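DNA polymerase III subunit beta (Deinococcus radiodurans, PDB 4TRT) probably encircles DNA as a ring-shaped head-to-tail homodimer, tethering DNA polymerases and other partner proteins to it and so making synthesis processive. Local coordinates at residues L30-K35 / D111-P117; L133-S138 / L199-D205; V140-A144 / V167-D171. All coordinates share one frame; numbering follows the deposited sequence.

How the contacts relate
From the N terminus, the chain first closes a long loop at contact 1, where the turn and strand start at 30-35 meet the segment 111-117; both belong to the N-terminal domain of the clamp. Contact 2 opens only after that loop is complete and joins helix 130-140 to helix 193-202 in the central domain. Contact 3 lies between the two segments of contact 2 along the chain, setting the end of helix 130-140 and the loop after it on strand 164-170. Contacts 2 and 3 touch through Phe137 and Val167, with their centres about 14 Å apart. Contact 1 stands apart, its centre about 28 Å from that of contact 2.

Contact 1 (L30-K35 / D111-P117); sequences LLTALK and DIEAYPP
Tyr115 turns a ring edge to Leu30 O and a face to Lys35, and this is the closely packed part of the contact. Lys35 CB lies over the rim of one face and Pro116 CD over the rim of the other, while Leu30 O sits in the ring plane, 3.4 Å from Tyr115 CE2. That oxygen also accepts the bond from Ala33 N that closes the type I turn. The small side chain of Ala33 lets the phenol end come close, with Ala33 CB 4.3 Å from Tyr115 CE2. A water in the ring plane joins Tyr115 OH, 2.7 Å away, to Leu31 O and Ala33 O; a hydroxyl suits this end because it can reach those carbonyls through the water. Leu30 reaches the 3-10 segment as well, its CD1 only 3.4 Å from Ala114 CB, which is tight for two carbons. The buried methylenes of Lys35 complete this part: with CG anti to the backbone N (chi1 -178°), CG and CD run along Tyr115 and across Ile112, CD being 3.7 Å from Ile112 CD1.

Toward solvent the fit is looser. The bend at chi3 (91°) turns CE and NZ toward Pro116 O, where NZ makes a weak hydrogen bond of 3.4 Å beside the exposed Pro117. An alanine here removes every atom beyond CB, which would probably open a gap between Ile112 CD1 and Tyr115 CD1 and leave Pro116 O without this weak donor.

The contact fastens the segment 111-117, which follows strand 103-108, to the sheet that runs from the N-terminal domain into the central one. There strand 33-38 lies between strands 68-71 and 42-48; Val69 of the first touches Ala33, Ile112 and Tyr115, and Thr48 of the second touches Tyr115.

Contact 2 (L133-S138 / L199-D205); sequences LSRAFS and LIRVLKD
Phe137 and Ile200 carry the apolar part of this contact, the phenylalanine CB lying 3.8 Å from Ile200 CG1. The aromatic ring has Leu203 CD1 at its edge, near the plane, and Leu133 CD1 from its own helix over one face; Leu199 CD1 comes within 3.9 Å of Phe137 CE2. Branched aliphatic chains suit such a buried ring because their methyls can fill around it. Ile200 puts CG1 anti to its carbonyl carbon (chi1 -69°), which brings CD1 to 3.5 Å from Ser138 OG.

Helices 130-140 and 193-202 are the helix pair of the central domain; in sliding clamps such pairs line the channel through which DNA passes. Serine suits the point of closest approach, where the CA atoms of Ser134 and Ile200 are 5.3 Å apart, being small enough to let the helices close in while its hydroxyl serves a water.

The polar part is bridged by that water rather than by direct hydrogen bonds. It accepts from Ser134 OG and donates to Ile200 O and Leu203 O, each at 2.6 Å. Leu203 O takes a second bond from Lys204 NZ, which stands above the carbonyl plane.

The charged part involves the exposed residues Arg135 and Asp205: bent at chi3 (-93°), the arginine swings its end back so that NH2 forms a 3.2 Å salt bridge with Asp205 OD1, guanidinium and carboxylate planes turned 65° apart.

Contact 3 (V140-A144 / V167-D171); sequences VRYAA and VVASD
Val140 and Val167 meet at a slant, methyl against methyl, with the two CG2 atoms 3.8 Å apart. In Val140, with CG1 anti to the carbonyl carbon (chi1 -51°), CG2 falls between the backbone N and the carbonyl carbon, which turns it onto the strand, and CG1 rests near Val167 O. Beta-branched residues suit both places, since their paired methyls spread over a buried surface without needing length.

Ala169 directs its CB straight at the end of the helix and the turn beyond. That one methyl lies 3.2 Å from Val140 O, 3.7 Å from Ala143 CB and 4.2 Å from Ala144 CB. Alanine fits here because the backbones come close, the CA atoms of Ala144 and Ala169 being 5.1 Å apart. Ala143 points its own methyl back at the strand, 3.6 Å from Ala169 O. No direct hydrogen bond joins the two segments. Instead a water donates to Ala143 O and to Asp171 OD2, while Asp171 OD1 accepts from Tyr173 N and Arg174 N and so ties down the turn after the strand. Ser170 faces the other way and bonds to Arg174 O. The Asp-Gly-Tyr-Arg turn resembles one that borders the peptide-binding cleft of other bacterial clamps, so the contact probably sits beside that cleft.

The loop thus lies on one face of an antiparallel sheet, with strand 164-170 between its neighbours 155-161 and 175-181. Ile156 of the first touches Val140, Ala144 and Val167, and Ala176 of the second touches Val140 and Ala143. Arg141 reaches helix 193-202 through a salt bridge to Asp197.

Contact 1 (L30-K35 / D111-P117)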
ATOM      1  N   LEU A  30      19.542 -22.512  -5.625  1.00 45.80           N
ATOM      2  CA  LEU A  30      18.502 -23.042  -6.510  1.00 41.76           C
ATOM      3  C   LEU A  30      17.097 -22.886  -5.950  1.00 39.43           C
ATOM      4  O   LEU A  30      16.134 -23.020  -6.686  1.00 37.79           O
ATOM      5  CB  LEU A  30      18.770 -24.522  -6.820  1.00 44.30           C
ATOM      6  CG  LEU A  30      19.695 -24.776  -8.010  1.00 46.31           C
ATOM      7  CD1 LEU A  30      20.073 -26.245  -8.066  1.00 46.66           C
ATOM      8  CD2 LEU A  30      19.028 -24.315  -9.311  1.00 45.37           C
ATOM      9  N   LEU A  31      16.972 -22.617  -4.654  1.00 39.50           N
ATOM     10  CA  LEU A  31      15.658 -22.533  -4.020  1.00 38.72           C
ATOM     11  C   LEU A  31      14.840 -21.345  -4.572  1.00 37.84           C
ATOM     12  O   LEU A  31      13.614 -21.396  -4.596  1.00 37.39           O
ATOM     13  CB  LEU A  31      15.801 -22.445  -2.508  1.00 37.37           C
ATOM     14  CG  LEU A  31      14.501 -22.503  -1.702  1.00 38.80           C
ATOM     15  CD1 LEU A  31      13.672 -23.736  -2.041  1.00 37.87           C
ATOM     16  CD2 LEU A  31      14.826 -22.462  -0.208  1.00 38.50           C
ATOM     17  N   THR A  32      15.539 -20.321  -5.053  1.00 37.76           N
ATOM     18  CA  THR A  32      14.918 -19.137  -5.628  1.00 37.37           C
ATOM     19  C   THR A  32      14.577 -19.319  -7.116  1.00 35.31           C
ATOM     20  O   THR A  32      14.057 -18.393  -7.736  1.00 34.33           O
ATOM     21  CB  THR A  32      15.852 -17.919  -5.468  1.00 37.95           C
ATOM     22  OG1 THR A  32      17.144 -18.252  -5.969  1.00 38.99           O
ATOM     23  CG2 THR A  32      15.993 -17.545  -4.016  1.00 41.38           C
ATOM     24  N   ALA A  33      14.881 -20.490  -7.678  1.00 33.73           N
ATOM     25  CA  ALA A  33      14.640 -20.761  -9.088  1.00 34.72           C
ATOM     26  C   ALA A  33      13.213 -21.243  -9.364  1.00 34.72           C
ATOM     27  O   ALA A  33      12.547 -21.835  -8.505  1.00 36.29           O
ATOM     28  CB  ALA A  33      15.625 -21.782  -9.614  1.00 35.41           C
ATOM     29  N   LEU A  34      12.761 -20.950 -10.578  1.00 34.58           N
ATOM     30  CA  LEU A  34      11.544 -21.505 -11.142  1.00 33.36           C
ATOM     31  C   LEU A  34      11.987 -22.618 -12.070  1.00 35.03           C
ATOM     32  O   LEU A  34      12.904 -22.418 -12.884  1.00 35.21           O
ATOM     33  CB  LEU A  34      10.822 -20.420 -11.947  1.00 34.81           C
ATOM     34  CG  LEU A  34       9.595 -20.813 -12.769  1.00 36.07           C
ATOM     35  CD1 LEU A  34       8.438 -21.144 -11.832  1.00 37.57           C
ATOM     36  CD2 LEU A  34       9.208 -19.652 -13.666  1.00 35.12           C
ATOM     37  N   LYS A  35      11.355 -23.783 -11.973  1.00 35.00           N
ATOM     38  CA  LYS A  35      11.590 -24.831 -12.941  1.00 36.64           C
ATOM     39  C   LYS A  35      10.532 -24.746 -14.029  1.00 38.15           C
ATOM     40  O   LYS A  35       9.341 -24.538 -13.746  1.00 35.82           O
ATOM     41  CB  LYS A  35      11.584 -26.213 -12.294  1.00 38.59           C
ATOM     42  CG  LYS A  35      11.887 -27.326 -13.284  1.00 42.08           C
ATOM     43  CD  LYS A  35      12.357 -28.611 -12.620  1.00 51.19           C
ATOM     44  CE  LYS A  35      11.226 -29.562 -12.301  1.00 53.83           C
ATOM     45  NZ  LYS A  35      11.717 -30.768 -11.560  1.00 58.26           N
ATOM     46  N   ASP A 111      21.277 -24.323 -13.089  1.00 46.24           N
ATOM     47  CA  ASP A 111      21.656 -25.735 -13.117  1.00 47.20           C
ATOM     48  C   ASP A 111      20.412 -26.608 -12.938  1.00 45.72           C
ATOM     49  O   ASP A 111      20.132 -27.066 -11.849  1.00 46.24           O
ATOM     50  CB  ASP A 111      22.687 -26.001 -12.012  1.00 48.98           C
ATOM     51  CG  ASP A 111      23.342 -27.376 -12.117  1.00 52.63           C
ATOM     52  OD1 ASP A 111      23.061 -28.135 -13.072  1.00 53.17           O
ATOM     53  OD2 ASP A 111      24.158 -27.685 -11.230  1.00 53.75           O
ATOM     54  N   ILE A 112      19.681 -26.840 -14.023  1.00 46.64           N
ATOM     55  CA  ILE A 112      18.464 -27.677 -13.981  1.00 47.90           C
ATOM     56  C   ILE A 112      18.760 -29.085 -13.407  1.00 50.78           C
ATOM     57  O   ILE A 112      17.965 -29.622 -12.635  1.00 48.17           O
ATOM     58  CB  ILE A 112      17.843 -27.795 -15.395  1.00 48.23           C
ATOM     59  CG1 ILE A 112      16.582 -28.663 -15.410  1.00 48.98           C
ATOM     60  CG2 ILE A 112      18.842 -28.386 -16.378  1.00 50.97           C
ATOM     61  CD1 ILE A 112      15.432 -28.108 -14.623  1.00 45.55           C
ATOM     62  N   GLU A 113      19.914 -29.654 -13.752  1.00 54.88           N
ATOM     63  CA  GLU A 113      20.295 -30.994 -13.256  1.00 58.64           C
ATOM     64  C   GLU A 113      20.337 -31.085 -11.734  1.00 57.15           C
ATOM     65  O   GLU A 113      20.071 -32.140 -11.176  1.00 58.58           O
ATOM     66  CB  GLU A 113      21.651 -31.433 -13.821  1.00 62.75           C
ATOM     67  CG  GLU A 113      21.695 -31.577 -15.338  1.00 66.74           C
ATOM     68  CD  GLU A 113      20.746 -32.643 -15.862  1.00 70.65           C
ATOM     69  OE1 GLU A 113      21.203 -33.791 -16.099  1.00 74.68           O
ATOM     70  OE2 GLU A 113      19.545 -32.336 -16.029  1.00 68.40           O
ATOM     71  N   ALA A 114      20.655 -29.981 -11.069  1.00 55.32           N
ATOM     72  CA  ALA A 114      20.721 -29.955  -9.613  1.00 55.03           C
ATOM     73  C   ALA A 114      19.393 -29.597  -8.930  1.00 51.65           C
ATOM     74  O   ALA A 114      19.317 -29.646  -7.705  1.00 52.61           O
ATOM     75  CB  ALA A 114      21.811 -28.993  -9.159  1.00 55.51           C
ATOM     76  N   TYR A 115      18.367 -29.211  -9.695  1.00 49.15           N
ATOM     77  CA  TYR A 115      17.061 -28.883  -9.105  1.00 47.73           C
ATOM     78  C   TYR A 115      16.282 -30.177  -8.796  1.00 47.90           C
ATOM     79  O   TYR A 115      16.230 -31.067  -9.638  1.00 50.81           O
ATOM     80  CB  TYR A 115      16.232 -27.961 -10.023  1.00 46.14           C
ATOM     81  CG  TYR A 115      15.087 -27.308  -9.286  1.00 43.35           C
ATOM     82  CD1 TYR A 115      13.870 -27.964  -9.134  1.00 44.36           C
ATOM     83  CD2 TYR A 115      15.238 -26.065  -8.685  1.00 41.84           C
ATOM     84  CE1 TYR A 115      12.820 -27.390  -8.422  1.00 42.95           C
ATOM     85  CE2 TYR A 115      14.203 -25.490  -7.973  1.00 40.56           C
ATOM     86  CZ  TYR A 115      12.992 -26.159  -7.843  1.00 41.45           C
ATOM     87  OH  TYR A 115      11.967 -25.589  -7.133  1.00 40.45           O
ATOM     88  N   PRO A 116      15.660 -30.280  -7.599  1.00 48.50           N
ATOM     89  CA  PRO A 116      15.010 -31.541  -7.206  1.00 52.75           C
ATOM     90  C   PRO A 116      13.819 -31.926  -8.077  1.00 50.85           C
ATOM     91  O   PRO A 116      13.052 -31.057  -8.458  1.00 46.74           O
ATOM     92  CB  PRO A 116      14.503 -31.244  -5.782  1.00 52.58           C
ATOM     93  CG  PRO A 116      14.321 -29.763  -5.757  1.00 50.66           C
ATOM     94  CD  PRO A 116      15.520 -29.272  -6.529  1.00 50.61           C
ATOM     95  N   PRO A 117      13.653 -33.229  -8.364  1.00 53.80           N
ATOM     96  CA  PRO A 117      12.430 -33.638  -9.036  1.00 54.06           C
ATOM     97  C   PRO A 117      11.253 -33.439  -8.093  1.00 54.27           C
ATOM     98  O   PRO A 117      11.277 -33.953  -6.975  1.00 61.15           O
ATOM     99  CB  PRO A 117      12.659 -35.127  -9.314  1.00 56.11           C
ATOM    100  CG  PRO A 117      13.600 -35.566  -8.246  1.00 56.93           C
ATOM    101  CD  PRO A 117      14.499 -34.385  -8.007  1.00 55.63           C
TER
HETATM  102  O   HOH W   1      11.972 -23.100  -6.099  1.00 34.50           O

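Contact 2 (L133-S138 / L199-D205)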
ATOM      1  N   LEU A 133     -14.375 -24.314  -0.626  1.00 43.86           N
ATOM      2  CA  LEU A 133     -13.296 -24.649   0.302  1.00 43.07           C
ATOM      3  C   LEU A 133     -12.472 -23.414   0.676  1.00 41.40           C
ATOM      4  O   LEU A 133     -12.136 -23.226   1.835  1.00 41.34           O
ATOM      5  CB  LEU A 133     -12.400 -25.728  -0.301  1.00 43.38           C
ATOM      6  CG  LEU A 133     -11.231 -26.171   0.576  1.00 42.38           C
ATOM      7  CD1 LEU A 133     -11.762 -26.805   1.857  1.00 40.77           C
ATOM      8  CD2 LEU A 133     -10.365 -27.172  -0.185  1.00 44.13           C
ATOM      9  N   SER A 134     -12.153 -22.581  -0.306  1.00 39.85           N
ATOM     10  CA  SER A 134     -11.395 -21.359  -0.071  1.00 40.05           C
ATOM     11  C   SER A 134     -12.108 -20.380   0.858  1.00 41.21           C
ATOM     12  O   SER A 134     -11.502 -19.836   1.774  1.00 40.67           O
ATOM     13  CB  SER A 134     -11.096 -20.663  -1.397  1.00 42.39           C
ATOM     14  OG  SER A 134     -10.269 -19.529  -1.177  1.00 43.83           O
ATOM     15  N   ARG A 135     -13.392 -20.143   0.616  1.00 45.61           N
ATOM     16  CA  ARG A 135     -14.151 -19.224   1.478  1.00 46.37           C
ATOM     17  C   ARG A 135     -14.301 -19.816   2.897  1.00 41.17           C
ATOM     18  O   ARG A 135     -14.214 -19.085   3.868  1.00 39.54           O
ATOM     19  CB  ARG A 135     -15.480 -18.791   0.819  1.00 51.52           C
ATOM     20  CG  ARG A 135     -15.364 -17.488   0.013  1.00 58.54           C
ATOM     21  CD  ARG A 135     -16.607 -17.108  -0.778  1.00 62.06           C
ATOM     22  NE  ARG A 135     -16.547 -17.624  -2.150  1.00 67.16           N
ATOM     23  CZ  ARG A 135     -17.057 -18.781  -2.586  1.00 68.59           C
ATOM     24  NH1 ARG A 135     -17.704 -19.599  -1.770  1.00 70.62           N
ATOM     25  NH2 ARG A 135     -16.919 -19.121  -3.867  1.00 69.76           N
ATOM     26  N   ALA A 136     -14.437 -21.139   3.022  1.00 41.04           N
ATOM     27  CA  ALA A 136     -14.450 -21.784   4.337  1.00 40.04           C
ATOM     28  C   ALA A 136     -13.115 -21.590   5.054  1.00 39.84           C
ATOM     29  O   ALA A 136     -13.085 -21.155   6.203  1.00 36.84           O
ATOM     30  CB  ALA A 136     -14.804 -23.261   4.234  1.00 39.23           C
ATOM     31  N   PHE A 137     -12.014 -21.884   4.371  1.00 39.87           N
ATOM     32  CA  PHE A 137     -10.670 -21.613   4.908  1.00 38.43           C
ATOM     33  C   PHE A 137     -10.506 -20.180   5.389  1.00 37.70           C
ATOM     34  O   PHE A 137     -10.017 -19.941   6.496  1.00 37.93           O
ATOM     35  CB  PHE A 137      -9.575 -21.877   3.864  1.00 40.83           C
ATOM     36  CG  PHE A 137      -9.189 -23.324   3.698  1.00 40.90           C
ATOM     37  CD1 PHE A 137      -9.307 -24.250   4.731  1.00 39.88           C
ATOM     38  CD2 PHE A 137      -8.626 -23.746   2.496  1.00 41.52           C
ATOM     39  CE1 PHE A 137      -8.916 -25.568   4.544  1.00 41.33           C
ATOM     40  CE2 PHE A 137      -8.230 -25.054   2.313  1.00 41.07           C
ATOM     41  CZ  PHE A 137      -8.384 -25.969   3.330  1.00 42.28           C
ATOM     42  N   SER A 138     -10.917 -19.227   4.558  1.00 39.05           N
ATOM     43  CA  SER A 138     -10.755 -17.801   4.861  1.00 38.97           C
ATOM     44  C   SER A 138     -11.599 -17.364   6.059  1.00 39.24           C
ATOM     45  O   SER A 138     -11.254 -16.404   6.733  1.00 39.03           O
ATOM     46  CB  SER A 138     -11.150 -16.941   3.660  1.00 41.65           C
ATOM     47  OG  SER A 138     -10.217 -17.081   2.620  1.00 45.09           O
ATOM     48  N   LEU A 199      -3.034 -22.138  -0.025  1.00 39.57           N
ATOM     49  CA  LEU A 199      -4.161 -22.761  -0.697  1.00 39.54           C
ATOM     50  C   LEU A 199      -5.189 -21.710  -1.090  1.00 39.24           C
ATOM     51  O   LEU A 199      -5.681 -21.716  -2.208  1.00 42.48           O
ATOM     52  CB  LEU A 199      -4.800 -23.856   0.159  1.00 38.09           C
ATOM     53  CG  LEU A 199      -4.178 -25.246   0.072  1.00 39.21           C
ATOM     54  CD1 LEU A 199      -4.726 -26.176   1.149  1.00 38.89           C
ATOM     55  CD2 LEU A 199      -4.397 -25.828  -1.321  1.00 40.50           C
ATOM     56  N   ILE A 200      -5.482 -20.800  -0.169  1.00 37.83           N
ATOM     57  CA  ILE A 200      -6.399 -19.706  -0.433  1.00 38.84           C
ATOM     58  C   ILE A 200      -5.964 -18.901  -1.659  1.00 41.02           C
ATOM     59  O   ILE A 200      -6.798 -18.495  -2.456  1.00 41.82           O
ATOM     60  CB  ILE A 200      -6.557 -18.785   0.802  1.00 37.85           C
ATOM     61  CG1 ILE A 200      -7.307 -19.515   1.907  1.00 36.23           C
ATOM     62  CG2 ILE A 200      -7.296 -17.488   0.448  1.00 38.06           C
ATOM     63  CD1 ILE A 200      -7.221 -18.810   3.245  1.00 35.86           C
ATOM     64  N   ARG A 201      -4.667 -18.693  -1.819  0.50 41.47           N
ATOM     65  CA  ARG A 201      -4.173 -17.909  -2.944  0.50 43.54           C
ATOM     66  C   ARG A 201      -4.319 -18.603  -4.299  0.50 43.64           C
ATOM     67  O   ARG A 201      -4.361 -17.929  -5.318  0.50 45.26           O
ATOM     68  CB  ARG A 201      -2.729 -17.506  -2.689  0.50 44.92           C
ATOM     69  CG  ARG A 201      -2.650 -16.472  -1.570  0.50 45.33           C
ATOM     70  CD  ARG A 201      -1.243 -16.212  -1.065  0.50 46.54           C
ATOM     71  NE  ARG A 201      -1.268 -15.298   0.071  0.50 47.20           N
ATOM     72  CZ  ARG A 201      -1.319 -13.973  -0.039  0.50 49.62           C
ATOM     73  NH1 ARG A 201      -1.343 -13.411  -1.235  0.50 50.23           N
ATOM     74  NH2 ARG A 201      -1.345 -13.212   1.048  0.50 50.31           N
ATOM     75  N   VAL A 202      -4.430 -19.933  -4.316  1.00 42.49           N
ATOM     76  CA  VAL A 202      -4.541 -20.675  -5.598  1.00 43.59           C
ATOM     77  C   VAL A 202      -5.920 -21.270  -5.914  1.00 44.46           C
ATOM     78  O   VAL A 202      -6.213 -21.551  -7.071  1.00 43.47           O
ATOM     79  CB  VAL A 202      -3.471 -21.788  -5.737  1.00 42.93           C
ATOM     80  CG1 VAL A 202      -2.057 -21.228  -5.590  1.00 43.11           C
ATOM     81  CG2 VAL A 202      -3.711 -22.919  -4.769  1.00 40.27           C
ATOM     82  N   LEU A 203      -6.753 -21.494  -4.909  1.00 44.59           N
ATOM     83  CA  LEU A 203      -8.057 -22.115  -5.151  1.00 46.34           C
ATOM     84  C   LEU A 203      -8.969 -21.152  -5.909  1.00 47.79           C
ATOM     85  O   LEU A 203      -9.003 -19.967  -5.622  1.00 46.76           O
ATOM     86  CB  LEU A 203      -8.721 -22.522  -3.829  1.00 45.12           C
ATOM     87  CG  LEU A 203      -8.121 -23.748  -3.132  1.00 43.63           C
ATOM     88  CD1 LEU A 203      -8.544 -23.809  -1.668  1.00 42.01           C
ATOM     89  CD2 LEU A 203      -8.521 -25.019  -3.879  1.00 45.61           C
ATOM     90  N   LYS A 204      -9.692 -21.670  -6.894  1.00 55.35           N
ATOM     91  CA  LYS A 204     -10.714 -20.889  -7.606  1.00 60.12           C
ATOM     92  C   LYS A 204     -12.007 -21.690  -7.660  1.00 60.73           C
ATOM     93  O   LYS A 204     -12.027 -22.854  -7.277  1.00 60.20           O
ATOM     94  CB  LYS A 204     -10.232 -20.538  -9.014  1.00 65.41           C
ATOM     95  CG  LYS A 204      -9.098 -19.517  -9.057  1.00 68.19           C
ATOM     96  CD  LYS A 204      -9.574 -18.095  -8.777  1.00 71.20           C
ATOM     97  CE  LYS A 204      -8.431 -17.182  -8.336  1.00 72.01           C
ATOM     98  NZ  LYS A 204      -7.875 -17.559  -7.001  1.00 69.52           N
ATOM     99  N   ASP A 205     -13.093 -21.061  -8.100  1.00 64.09           N
ATOM    100  CA  ASP A 205     -14.350 -21.781  -8.328  1.00 65.43           C
ATOM    101  C   ASP A 205     -14.123 -22.949  -9.284  1.00 64.43           C
ATOM    102  O   ASP A 205     -13.357 -22.842 -10.245  1.00 64.35           O
ATOM    103  CB  ASP A 205     -15.424 -20.848  -8.916  1.00 70.98           C
ATOM    104  CG  ASP A 205     -16.034 -19.919  -7.883  1.00 71.40           C
ATOM    105  OD1 ASP A 205     -15.834 -20.144  -6.669  1.00 73.28           O
ATOM    106  OD2 ASP A 205     -16.730 -18.965  -8.285  1.00 75.95           O
TER
HETATM  107  O   HOH W   2      -9.239 -18.624  -3.425  1.00 45.22           O

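Contact 3 (V140-A144 / V167-D171)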
ATOM      1  N   VAL A 140     -12.231 -19.279   8.770  1.00 36.63           N
ATOM      2  CA  VAL A 140     -11.766 -19.860  10.057  1.00 33.68           C
ATOM      3  C   VAL A 140     -10.291 -19.695  10.369  1.00 35.03           C
ATOM      4  O   VAL A 140      -9.901 -19.851  11.515  1.00 35.50           O
ATOM      5  CB  VAL A 140     -12.153 -21.342  10.189  1.00 33.18           C
ATOM      6  CG1 VAL A 140     -13.646 -21.500   9.895  1.00 32.11           C
ATOM      7  CG2 VAL A 140     -11.261 -22.226   9.300  1.00 30.43           C
ATOM      8  N   ARG A 141      -9.495 -19.308   9.374  1.00 37.43           N
ATOM      9  CA  ARG A 141      -8.027 -19.295   9.459  1.00 38.80           C
ATOM     10  C   ARG A 141      -7.471 -18.465  10.622  1.00 38.41           C
ATOM     11  O   ARG A 141      -6.501 -18.861  11.263  1.00 39.26           O
ATOM     12  CB  ARG A 141      -7.466 -18.772   8.112  1.00 43.18           C
ATOM     13  CG  ARG A 141      -6.115 -18.072   8.151  1.00 45.60           C
ATOM     14  CD  ARG A 141      -5.054 -19.122   8.290  1.00 48.88           C
ATOM     15  NE  ARG A 141      -3.679 -18.624   8.352  1.00 49.50           N
ATOM     16  CZ  ARG A 141      -2.973 -18.487   9.468  1.00 48.48           C
ATOM     17  NH1 ARG A 141      -3.511 -18.712  10.666  1.00 44.54           N
ATOM     18  NH2 ARG A 141      -1.711 -18.101   9.375  1.00 47.79           N
ATOM     19  N   TYR A 142      -8.068 -17.305  10.886  1.00 37.15           N
ATOM     20  CA  TYR A 142      -7.624 -16.436  11.982  1.00 37.51           C
ATOM     21  C   TYR A 142      -7.533 -17.132  13.358  1.00 36.32           C
ATOM     22  O   TYR A 142      -6.780 -16.701  14.223  1.00 37.61           O
ATOM     23  CB  TYR A 142      -8.560 -15.223  12.104  1.00 37.14           C
ATOM     24  CG  TYR A 142      -9.937 -15.574  12.654  1.00 36.58           C
ATOM     25  CD1 TYR A 142     -10.156 -15.650  14.020  1.00 35.97           C
ATOM     26  CD2 TYR A 142     -11.013 -15.842  11.804  1.00 36.72           C
ATOM     27  CE1 TYR A 142     -11.391 -15.981  14.533  1.00 36.71           C
ATOM     28  CE2 TYR A 142     -12.261 -16.184  12.310  1.00 36.48           C
ATOM     29  CZ  TYR A 142     -12.444 -16.242  13.677  1.00 35.51           C
ATOM     30  OH  TYR A 142     -13.662 -16.542  14.223  1.00 36.79           O
ATOM     31  N   ALA A 143      -8.320 -18.183  13.581  1.00 37.45           N
ATOM     32  CA  ALA A 143      -8.392 -18.816  14.906  1.00 37.82           C
ATOM     33  C   ALA A 143      -7.217 -19.742  15.216  1.00 38.17           C
ATOM     34  O   ALA A 143      -7.001 -20.099  16.383  1.00 39.30           O
ATOM     35  CB  ALA A 143      -9.709 -19.585  15.058  1.00 37.71           C
ATOM     36  N   ALA A 144      -6.494 -20.169  14.183  1.00 37.76           N
ATOM     37  CA  ALA A 144      -5.334 -21.046  14.363  1.00 41.56           C
ATOM     38  C   ALA A 144      -4.161 -20.210  14.860  1.00 44.46           C
ATOM     39  O   ALA A 144      -3.992 -19.071  14.439  1.00 48.05           O
ATOM     40  CB  ALA A 144      -4.966 -21.740  13.059  1.00 37.95           C
ATOM     41  N   VAL A 167     -14.664 -27.052   8.140  1.00 35.82           N
ATOM     42  CA  VAL A 167     -13.325 -26.681   8.601  1.00 34.85           C
ATOM     43  C   VAL A 167     -13.426 -26.017   9.956  1.00 33.52           C
ATOM     44  O   VAL A 167     -14.387 -25.304  10.230  1.00 30.93           O
ATOM     45  CB  VAL A 167     -12.553 -25.753   7.636  1.00 35.88           C
ATOM     46  CG1 VAL A 167     -12.066 -26.539   6.421  1.00 36.98           C
ATOM     47  CG2 VAL A 167     -13.397 -24.543   7.254  1.00 35.00           C
ATOM     48  N   VAL A 168     -12.425 -26.271  10.796  1.00 32.66           N
ATOM     49  CA  VAL A 168     -12.413 -25.785  12.168  1.00 33.85           C
ATOM     50  C   VAL A 168     -11.001 -25.332  12.536  1.00 34.46           C
ATOM     51  O   VAL A 168     -10.017 -26.024  12.236  1.00 34.08           O
ATOM     52  CB  VAL A 168     -12.852 -26.886  13.163  1.00 35.28           C
ATOM     53  CG1 VAL A 168     -13.064 -26.318  14.570  1.00 34.57           C
ATOM     54  CG2 VAL A 168     -14.110 -27.595  12.686  1.00 35.72           C
ATOM     55  N   ALA A 169     -10.913 -24.174  13.192  1.00 32.83           N
ATOM     56  CA  ALA A 169      -9.671 -23.722  13.794  1.00 31.63           C
ATOM     57  C   ALA A 169      -9.928 -23.260  15.222  1.00 34.01           C
ATOM     58  O   ALA A 169     -11.050 -22.847  15.566  1.00 33.09           O
ATOM     59  CB  ALA A 169      -9.093 -22.597  12.962  1.00 31.53           C
ATOM     60  N   SER A 170      -8.884 -23.329  16.052  1.00 34.56           N
ATOM     61  CA  SER A 170      -8.996 -22.985  17.443  1.00 34.57           C
ATOM     62  C   SER A 170      -7.629 -22.806  18.092  1.00 36.42           C
ATOM     63  O   SER A 170      -6.622 -23.320  17.610  1.00 35.11           O
ATOM     64  CB  SER A 170      -9.775 -24.083  18.189  1.00 35.95           C
ATOM     65  OG  SER A 170      -9.932 -23.766  19.555  1.00 36.73           O
ATOM     66  N   ASP A 171      -7.619 -22.060  19.189  1.00 39.48           N
ATOM     67  CA  ASP A 171      -6.464 -22.009  20.100  1.00 42.49           C
ATOM     68  C   ASP A 171      -6.785 -22.680  21.442  1.00 43.86           C
ATOM     69  O   ASP A 171      -6.093 -22.449  22.413  1.00 45.41           O
ATOM     70  CB  ASP A 171      -6.046 -20.556  20.336  1.00 44.93           C
ATOM     71  CG  ASP A 171      -7.168 -19.692  20.941  1.00 44.47           C
ATOM     72  OD1 ASP A 171      -8.142 -20.216  21.525  1.00 43.92           O
ATOM     73  OD2 ASP A 171      -7.075 -18.464  20.806  1.00 49.30           O
TER
HETATM   74  O   HOH W   3      -6.075 -17.985  18.281  1.00 62.77           O